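Local coordinates for protein arylesterase (Sulfolobus solfataricus, PDB 5L2P) that hydrolyses aromatic esters, p-nitrophenyl esters of fatty acids and aryl dialkyl phosphates such as paraoxon, as a serine esterase of the GDXG lipolytic family, at residues P181-V186 against N279-L284; I244-E249 against L272-N277. All coordinates share one frame; numbering follows the deposited sequence.

Contact 1. Residues P181-V186 against N279-L284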
ATOM      1  N   PRO A 181      11.760 -11.953 -16.459  1.00 51.33           N
ATOM      2  CA  PRO A 181      11.704 -12.494 -15.108  1.00 49.67           C
ATOM      3  C   PRO A 181      10.293 -12.450 -14.560  1.00 49.96           C
ATOM      4  O   PRO A 181       9.697 -11.373 -14.413  1.00 50.86           O
ATOM      5  CB  PRO A 181      12.639 -11.574 -14.316  1.00 50.34           C
ATOM      6  CG  PRO A 181      12.674 -10.305 -15.080  1.00 49.78           C
ATOM      7  CD  PRO A 181      12.284 -10.574 -16.490  1.00 49.75           C
ATOM      8  N   VAL A 182       9.760 -13.626 -14.257  1.00 50.17           N
ATOM      9  CA  VAL A 182       8.445 -13.747 -13.672  1.00 47.60           C
ATOM     10  C   VAL A 182       8.627 -14.057 -12.183  1.00 49.82           C
ATOM     11  O   VAL A 182       9.392 -14.944 -11.786  1.00 52.08           O
ATOM     12  CB  VAL A 182       7.682 -14.875 -14.350  1.00 49.85           C
ATOM     13  CG1 VAL A 182       6.316 -15.096 -13.694  1.00 51.76           C
ATOM     14  CG2 VAL A 182       7.543 -14.571 -15.826  1.00 49.29           C
ATOM     15  N   VAL A 183       7.899 -13.323 -11.358  1.00 50.14           N
ATOM     16  CA  VAL A 183       8.031 -13.396  -9.913  1.00 50.08           C
ATOM     17  C   VAL A 183       9.473 -13.648  -9.413  1.00 48.37           C
ATOM     18  O   VAL A 183       9.688 -14.449  -8.518  1.00 49.04           O
ATOM     19  CB  VAL A 183       7.018 -14.394  -9.313  1.00 53.63           C
ATOM     20  CG1 VAL A 183       5.583 -13.905  -9.615  1.00 55.28           C
ATOM     21  CG2 VAL A 183       7.257 -15.828  -9.838  1.00 52.59           C
ATOM     22  N   PRO A 184      10.429 -12.871  -9.901  1.00 47.23           N
ATOM     23  CA  PRO A 184      11.807 -13.085  -9.547  1.00 47.80           C
ATOM     24  C   PRO A 184      12.233 -12.777  -8.108  1.00 48.29           C
ATOM     25  O   PRO A 184      11.667 -11.892  -7.438  1.00 52.51           O
ATOM     26  CB  PRO A 184      12.536 -12.056 -10.453  1.00 51.58           C
ATOM     27  CG  PRO A 184      11.594 -10.910 -10.529  1.00 49.92           C
ATOM     28  CD  PRO A 184      10.224 -11.541 -10.549  1.00 50.53           C
ATOM     29  N   PHE A 185      13.275 -13.480  -7.672  1.00 45.99           N
ATOM     30  CA  PHE A 185      14.098 -13.064  -6.529  1.00 43.72           C
ATOM     31  C   PHE A 185      15.252 -12.208  -7.044  1.00 44.70           C
ATOM     32  O   PHE A 185      16.047 -12.660  -7.870  1.00 42.63           O
ATOM     33  CB  PHE A 185      14.640 -14.292  -5.790  1.00 41.91           C
ATOM     34  CG  PHE A 185      15.553 -13.969  -4.651  1.00 39.73           C
ATOM     35  CD1 PHE A 185      16.900 -13.654  -4.871  1.00 39.55           C
ATOM     36  CD2 PHE A 185      15.085 -13.964  -3.347  1.00 38.30           C
ATOM     37  CE1 PHE A 185      17.756 -13.359  -3.802  1.00 37.33           C
ATOM     38  CE2 PHE A 185      15.946 -13.653  -2.292  1.00 37.45           C
ATOM     39  CZ  PHE A 185      17.277 -13.355  -2.532  1.00 36.67           C
ATOM     40  N   VAL A 186      15.367 -10.981  -6.528  1.00 45.14           N
ATOM     41  CA  VAL A 186      16.438 -10.055  -6.946  1.00 45.24           C
ATOM     42  C   VAL A 186      17.216  -9.423  -5.799  1.00 47.34           C
ATOM     43  O   VAL A 186      18.178  -8.697  -6.040  1.00 52.04           O
ATOM     44  CB  VAL A 186      15.884  -8.919  -7.813  1.00 44.95           C
ATOM     45  CG1 VAL A 186      15.406  -9.461  -9.136  1.00 45.43           C
ATOM     46  CG2 VAL A 186      14.751  -8.148  -7.127  1.00 43.82           C
ATOM     47  N   ASN A 279      -3.508 -13.508  -6.652  1.00 46.40           N
ATOM     48  CA  ASN A 279      -2.664 -14.650  -6.868  1.00 46.71           C
ATOM     49  C   ASN A 279      -1.454 -14.647  -6.013  1.00 45.97           C
ATOM     50  O   ASN A 279      -0.989 -13.600  -5.597  1.00 45.32           O
ATOM     51  CB  ASN A 279      -2.258 -14.775  -8.319  1.00 47.66           C
ATOM     52  CG  ASN A 279      -3.344 -15.428  -9.172  1.00 50.46           C
ATOM     53  OD1 ASN A 279      -3.336 -16.651  -9.429  1.00 54.98           O
ATOM     54  ND2 ASN A 279      -4.323 -14.640  -9.527  1.00 52.89           N
ATOM     55  N   VAL A 280      -1.000 -15.861  -5.705  1.00 45.92           N
ATOM     56  CA  VAL A 280       0.161 -16.054  -4.869  1.00 45.03           C
ATOM     57  C   VAL A 280       1.354 -16.298  -5.770  1.00 43.59           C
ATOM     58  O   VAL A 280       1.248 -16.241  -6.978  1.00 41.37           O
ATOM     59  CB  VAL A 280      -0.056 -17.193  -3.841  1.00 47.11           C
ATOM     60  CG1 VAL A 280      -1.237 -16.850  -2.933  1.00 46.82           C
ATOM     61  CG2 VAL A 280      -0.205 -18.554  -4.519  1.00 47.01           C
ATOM     62  N   HIS A 281       2.500 -16.530  -5.167  1.00 46.62           N
ATOM     63  CA  HIS A 281       3.734 -16.725  -5.909  1.00 49.18           C
ATOM     64  C   HIS A 281       3.603 -17.794  -6.990  1.00 51.67           C
ATOM     65  O   HIS A 281       3.117 -18.900  -6.746  1.00 53.86           O
ATOM     66  CB  HIS A 281       4.836 -17.099  -4.935  1.00 51.19           C
ATOM     67  CG  HIS A 281       6.143 -17.404  -5.583  1.00 53.47           C
ATOM     68  ND1 HIS A 281       6.972 -16.432  -6.099  1.00 53.72           N
ATOM     69  CD2 HIS A 281       6.773 -18.583  -5.791  1.00 56.66           C
ATOM     70  CE1 HIS A 281       8.059 -16.997  -6.590  1.00 56.65           C
ATOM     71  NE2 HIS A 281       7.957 -18.305  -6.428  1.00 57.54           N
ATOM     72  N   ALA A 282       4.031 -17.425  -8.191  1.00 55.58           N
ATOM     73  CA  ALA A 282       4.042 -18.344  -9.361  1.00 53.43           C
ATOM     74  C   ALA A 282       2.645 -18.789  -9.837  1.00 50.78           C
ATOM     75  O   ALA A 282       2.536 -19.656 -10.647  1.00 54.07           O
ATOM     76  CB  ALA A 282       4.948 -19.513  -9.083  1.00 51.33           C
ATOM     77  N   PHE A 283       1.598 -18.146  -9.344  1.00 49.22           N
ATOM     78  CA  PHE A 283       0.220 -18.418  -9.749  1.00 48.40           C
ATOM     79  C   PHE A 283      -0.219 -19.837  -9.403  1.00 48.71           C
ATOM     80  O   PHE A 283      -1.059 -20.417 -10.054  1.00 46.53           O
ATOM     81  CB  PHE A 283       0.010 -18.071 -11.229  1.00 48.01           C
ATOM     82  CG  PHE A 283       0.758 -16.824 -11.661  1.00 49.14           C
ATOM     83  CD1 PHE A 283       0.470 -15.589 -11.122  1.00 48.16           C
ATOM     84  CD2 PHE A 283       1.805 -16.906 -12.570  1.00 51.49           C
ATOM     85  CE1 PHE A 283       1.175 -14.451 -11.487  1.00 49.35           C
ATOM     86  CE2 PHE A 283       2.525 -15.777 -12.936  1.00 52.95           C
ATOM     87  CZ  PHE A 283       2.205 -14.544 -12.390  1.00 51.63           C
ATOM     88  N   LEU A 284       0.336 -20.367  -8.318  1.00 48.99           N
ATOM     89  CA  LEU A 284       0.007 -21.690  -7.835  1.00 48.94           C
ATOM     90  C   LEU A 284      -1.422 -21.784  -7.353  1.00 49.89           C
ATOM     91  O   LEU A 284      -1.932 -20.870  -6.699  1.00 48.56           O
ATOM     92  CB  LEU A 284       0.988 -22.086  -6.738  1.00 49.61           C
ATOM     93  CG  LEU A 284       2.298 -22.533  -7.407  1.00 52.57           C
ATOM     94  CD1 LEU A 284       3.513 -22.185  -6.553  1.00 54.00           C
ATOM     95  CD2 LEU A 284       2.280 -24.031  -7.775  1.00 54.96           C
TER

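Contact 2. Residues I244-E249 against L272-N277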
ATOM      1  N   ILE A 244      10.215  -7.640 -19.502  1.00 51.74           N
ATOM      2  CA  ILE A 244       8.844  -7.847 -19.078  1.00 50.50           C
ATOM      3  C   ILE A 244       8.903  -8.475 -17.687  1.00 50.57           C
ATOM      4  O   ILE A 244       9.157  -9.656 -17.560  1.00 50.77           O
ATOM      5  CB  ILE A 244       8.096  -8.771 -20.051  1.00 51.78           C
ATOM      6  CG1 ILE A 244       8.069  -8.131 -21.436  1.00 54.20           C
ATOM      7  CG2 ILE A 244       6.674  -9.042 -19.572  1.00 52.57           C
ATOM      8  CD1 ILE A 244       7.626  -9.039 -22.564  1.00 57.45           C
ATOM      9  N   VAL A 245       8.666  -7.676 -16.645  1.00 49.91           N
ATOM     10  CA  VAL A 245       8.638  -8.152 -15.247  1.00 47.14           C
ATOM     11  C   VAL A 245       7.213  -8.361 -14.752  1.00 47.04           C
ATOM     12  O   VAL A 245       6.378  -7.486 -14.829  1.00 45.51           O
ATOM     13  CB  VAL A 245       9.371  -7.208 -14.294  1.00 45.05           C
ATOM     14  CG1 VAL A 245       9.489  -7.796 -12.914  1.00 44.85           C
ATOM     15  CG2 VAL A 245      10.759  -6.893 -14.815  1.00 45.72           C
ATOM     16  N   VAL A 246       6.952  -9.567 -14.249  1.00 46.42           N
ATOM     17  CA  VAL A 246       5.618  -9.938 -13.821  1.00 45.24           C
ATOM     18  C   VAL A 246       5.671 -10.283 -12.343  1.00 44.66           C
ATOM     19  O   VAL A 246       6.578 -10.986 -11.914  1.00 47.91           O
ATOM     20  CB  VAL A 246       5.085 -11.126 -14.621  1.00 47.67           C
ATOM     21  CG1 VAL A 246       3.636 -11.461 -14.229  1.00 50.05           C
ATOM     22  CG2 VAL A 246       5.147 -10.811 -16.091  1.00 48.38           C
ATOM     23  N   THR A 247       4.743  -9.725 -11.562  1.00 42.34           N
ATOM     24  CA  THR A 247       4.662  -9.990 -10.160  1.00 39.98           C
ATOM     25  C   THR A 247       3.255 -10.500  -9.791  1.00 40.99           C
ATOM     26  O   THR A 247       2.306 -10.393 -10.584  1.00 41.11           O
ATOM     27  CB  THR A 247       5.009  -8.754  -9.322  1.00 39.48           C
ATOM     28  OG1 THR A 247       4.154  -7.649  -9.647  1.00 40.56           O
ATOM     29  CG2 THR A 247       6.460  -8.366  -9.506  1.00 38.59           C
ATOM     30  N   ALA A 248       3.130 -11.030  -8.570  1.00 39.33           N
ATOM     31  CA  ALA A 248       1.861 -11.417  -8.026  1.00 38.87           C
ATOM     32  C   ALA A 248       1.556 -10.637  -6.740  1.00 37.82           C
ATOM     33  O   ALA A 248       2.445 -10.400  -5.919  1.00 37.01           O
ATOM     34  CB  ALA A 248       1.870 -12.905  -7.731  1.00 39.59           C
ATOM     35  N   GLU A 249       0.282 -10.310  -6.525  1.00 38.43           N
ATOM     36  CA  GLU A 249      -0.122  -9.473  -5.393  1.00 39.66           C
ATOM     37  C   GLU A 249       0.188 -10.046  -4.016  1.00 39.28           C
ATOM     38  O   GLU A 249       0.676  -9.328  -3.119  1.00 44.65           O
ATOM     39  CB  GLU A 249      -1.616  -9.133  -5.513  1.00 40.59           C
ATOM     40  CG  GLU A 249      -2.180  -8.231  -4.444  1.00 41.03           C
ATOM     41  CD  GLU A 249      -3.647  -7.983  -4.636  1.00 44.79           C
ATOM     42  OE1 GLU A 249      -4.229  -8.703  -5.495  1.00 43.90           O
ATOM     43  OE2 GLU A 249      -4.220  -7.056  -3.955  1.00 49.19           O
ATOM     44  N   LEU A 272       8.034  -3.266 -19.436  1.00 51.14           N
ATOM     45  CA  LEU A 272       6.667  -3.472 -19.014  1.00 48.39           C
ATOM     46  C   LEU A 272       6.727  -4.227 -17.704  1.00 48.14           C
ATOM     47  O   LEU A 272       7.511  -5.095 -17.500  1.00 53.00           O
ATOM     48  CB  LEU A 272       5.899  -4.235 -20.073  1.00 47.83           C
ATOM     49  CG  LEU A 272       4.435  -4.462 -19.787  1.00 48.19           C
ATOM     50  CD1 LEU A 272       3.626  -3.185 -19.941  1.00 46.89           C
ATOM     51  CD2 LEU A 272       3.901  -5.561 -20.724  1.00 49.31           C
ATOM     52  N   SER A 273       5.901  -3.840 -16.774  1.00 49.51           N
ATOM     53  CA  SER A 273       5.843  -4.403 -15.457  1.00 47.28           C
ATOM     54  C   SER A 273       4.387  -4.442 -15.072  1.00 45.90           C
ATOM     55  O   SER A 273       3.690  -3.432 -15.055  1.00 47.15           O
ATOM     56  CB  SER A 273       6.609  -3.526 -14.473  1.00 50.15           C
ATOM     57  OG  SER A 273       6.427  -3.982 -13.145  1.00 52.79           O
ATOM     58  N   PHE A 274       3.886  -5.618 -14.781  1.00 46.11           N
ATOM     59  CA  PHE A 274       2.506  -5.691 -14.315  1.00 46.15           C
ATOM     60  C   PHE A 274       2.407  -6.647 -13.174  1.00 44.08           C
ATOM     61  O   PHE A 274       3.245  -7.504 -13.031  1.00 46.42           O
ATOM     62  CB  PHE A 274       1.498  -6.020 -15.433  1.00 46.55           C
ATOM     63  CG  PHE A 274       1.773  -7.288 -16.147  1.00 47.68           C
ATOM     64  CD1 PHE A 274       2.612  -7.314 -17.238  1.00 48.10           C
ATOM     65  CD2 PHE A 274       1.140  -8.463 -15.750  1.00 49.35           C
ATOM     66  CE1 PHE A 274       2.869  -8.493 -17.895  1.00 49.03           C
ATOM     67  CE2 PHE A 274       1.377  -9.649 -16.392  1.00 50.40           C
ATOM     68  CZ  PHE A 274       2.250  -9.676 -17.459  1.00 51.39           C
ATOM     69  N   ARG A 275       1.406  -6.432 -12.332  1.00 43.96           N
ATOM     70  CA  ARG A 275       1.156  -7.224 -11.148  1.00 42.48           C
ATOM     71  C   ARG A 275      -0.155  -7.998 -11.344  1.00 43.79           C
ATOM     72  O   ARG A 275      -1.182  -7.397 -11.664  1.00 40.57           O
ATOM     73  CB  ARG A 275       1.012  -6.332  -9.951  1.00 42.10           C
ATOM     74  CG  ARG A 275       0.644  -7.063  -8.651  1.00 41.80           C
ATOM     75  CD  ARG A 275       0.058  -6.056  -7.635  1.00 41.58           C
ATOM     76  NE  ARG A 275       1.057  -5.119  -7.113  1.00 39.58           N
ATOM     77  CZ  ARG A 275       0.901  -4.438  -5.988  1.00 37.72           C
ATOM     78  NH1 ARG A 275      -0.229  -4.471  -5.332  1.00 37.23           N
ATOM     79  NH2 ARG A 275       1.901  -3.762  -5.493  1.00 38.06           N
ATOM     80  N   VAL A 276      -0.098  -9.330 -11.180  1.00 45.29           N
ATOM     81  CA  VAL A 276      -1.302 -10.164 -11.271  1.00 47.37           C
ATOM     82  C   VAL A 276      -1.994 -10.197  -9.898  1.00 47.31           C
ATOM     83  O   VAL A 276      -1.421 -10.690  -8.907  1.00 46.53           O
ATOM     84  CB  VAL A 276      -0.963 -11.590 -11.713  1.00 50.37           C
ATOM     85  CG1 VAL A 276      -2.216 -12.454 -11.781  1.00 52.31           C
ATOM     86  CG2 VAL A 276      -0.241 -11.577 -13.066  1.00 51.97           C
ATOM     87  N   ASN A 277      -3.210  -9.668  -9.832  1.00 44.97           N
ATOM     88  CA  ASN A 277      -3.910  -9.616  -8.570  1.00 46.17           C
ATOM     89  C   ASN A 277      -4.591 -10.955  -8.179  1.00 46.10           C
ATOM     90  O   ASN A 277      -4.896 -11.779  -9.013  1.00 46.14           O
ATOM     91  CB  ASN A 277      -4.920  -8.468  -8.575  1.00 48.59           C
ATOM     92  CG  ASN A 277      -4.259  -7.055  -8.743  1.00 50.31           C
ATOM     93  OD1 ASN A 277      -3.188  -6.761  -8.212  1.00 48.21           O
ATOM     94  ND2 ASN A 277      -4.920  -6.193  -9.500  1.00 47.56           N
TER

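Contact 1. Residues P181-V186 against N279-L284
Val183 lies against the imidazole of His281, the inferred active-site histidine, its CG2 methyl coming obliquely to His281 CE1 at 3.5 Å. Behind it Val183 CB is 3.8 Å from His281 ND1, so the branch point as well as the methyl packs on the CE1-ND1 part of the ring. The torsion of Val183 (chi1 -62°) puts CG2 in the crowded position between N and C and leaves CG1 anti to the carbonyl carbon, 4.4 Å from Phe283 CZ. One residue earlier, Val182 CG1 is anti to its backbone N and approaches Phe283 CE2 at 3.9 Å, the two side chains crossing at about a right angle. Thus two consecutive valines pack obliquely against the same phenyl ring, while Ala282 CB sits over one face of the imidazole, offset toward the rim.

Next come the backbone shapes. Phe283 N bonds to Val280 O (3.1 Å), closing a type II beta turn with His281 and Ala282 at its corners; chi1 of 177° then turns the imidazole anti to its own N, so that the ring ends beside Val183. Val183 itself has left-handed backbone angles just where strand 178-182 ends. Phe283 also packs on Val246, Ala248 and Val293, and Val183 on Asp251 and Ile155.

The two ring nitrogens are engaged by the other residues of the inferred triad: ND1 bonds to Asp251 OD2 and NE2 to Ser156 OG, consistent with the charge relay of an alpha/beta hydrolase. The contact itself is apolar apart from Val183 O, 3.6 Å from His281 CE1; this carbonyl would probably help steady positive charge if the ring is protonated during catalysis, while the valine methyls probably limit the ring's movement without competing for its nitrogens.

Contact 2. Residues I244-E249 against L272-N277
Five backbone bonds zip strand 244-248 to strand 272-276 in parallel register. Val245 N, Thr247 N and Glu249 N donate to Leu272, Phe274 and Val276 O, while Phe274 N and Val276 N answer to Val245 and Thr247 O. The Val276 N to Thr247 O bond, 2.7 Å and 175° at the hydrogen, is the straightest, although its donor stands above the carbonyl plane.

Apolar contacts gather on the face bearing Ile244, Val246, Phe274 and Val276. Phe274 takes the crowded chi1 position (57°) and lays one ring face over Val246 CB, whose CG2 is 3.4 Å from Phe274 CZ. Ile244 CG2 meets Phe274 CE1 at 4.2 Å, and Val276 CG2 reaches Val246 CG1. An alanine at Phe274 would remove the ring and would probably leave Val246 less well covered and lose the edge-to-face pairing with Phe274 of a neighbouring subunit.

Polar groups lie on the face bearing Thr247 and Arg275 and just past the C-terminal ends of the strands. Thr247 OG1, 3.4 Å from Arg275 CB, bonds to Glu258 OE2, which also forms a salt bridge with Arg275 NE. Glu249 OE1 approaches Asn277 CB at 3.2 Å and accepts from Gly278 N.

Beyond strand 271-276 the sheet continues antiparallel into the neighbouring subunit; within the chain, helix 254-266 links these strands into a beta-alpha-beta crossover of the alpha/beta hydrolase fold.

Contact 1 and contact 2 have centres about 9 Å apart and are stitched together through Val246, whose O receives Val183 N (2.7 Å) and whose N faces Pro181 O (3.3 Å), probable hydrogen bonds from strand 178-182 and the residue just after it to the parallel neighbour 242-248. A second junction is Ala248 CB, 3.5 Å from Val280 O. Strand 244-248 therefore mediates between strand 272-276 and the segment 181-186 that borders His281. The side chain of Ala248 comes about 4 Å from that of Asp251 and about 6 Å from that of His281, nearest atoms, so the C-terminal end of strand 242-248 lies next to Asp251 and near His281 of the inferred triad, completed by Ser156.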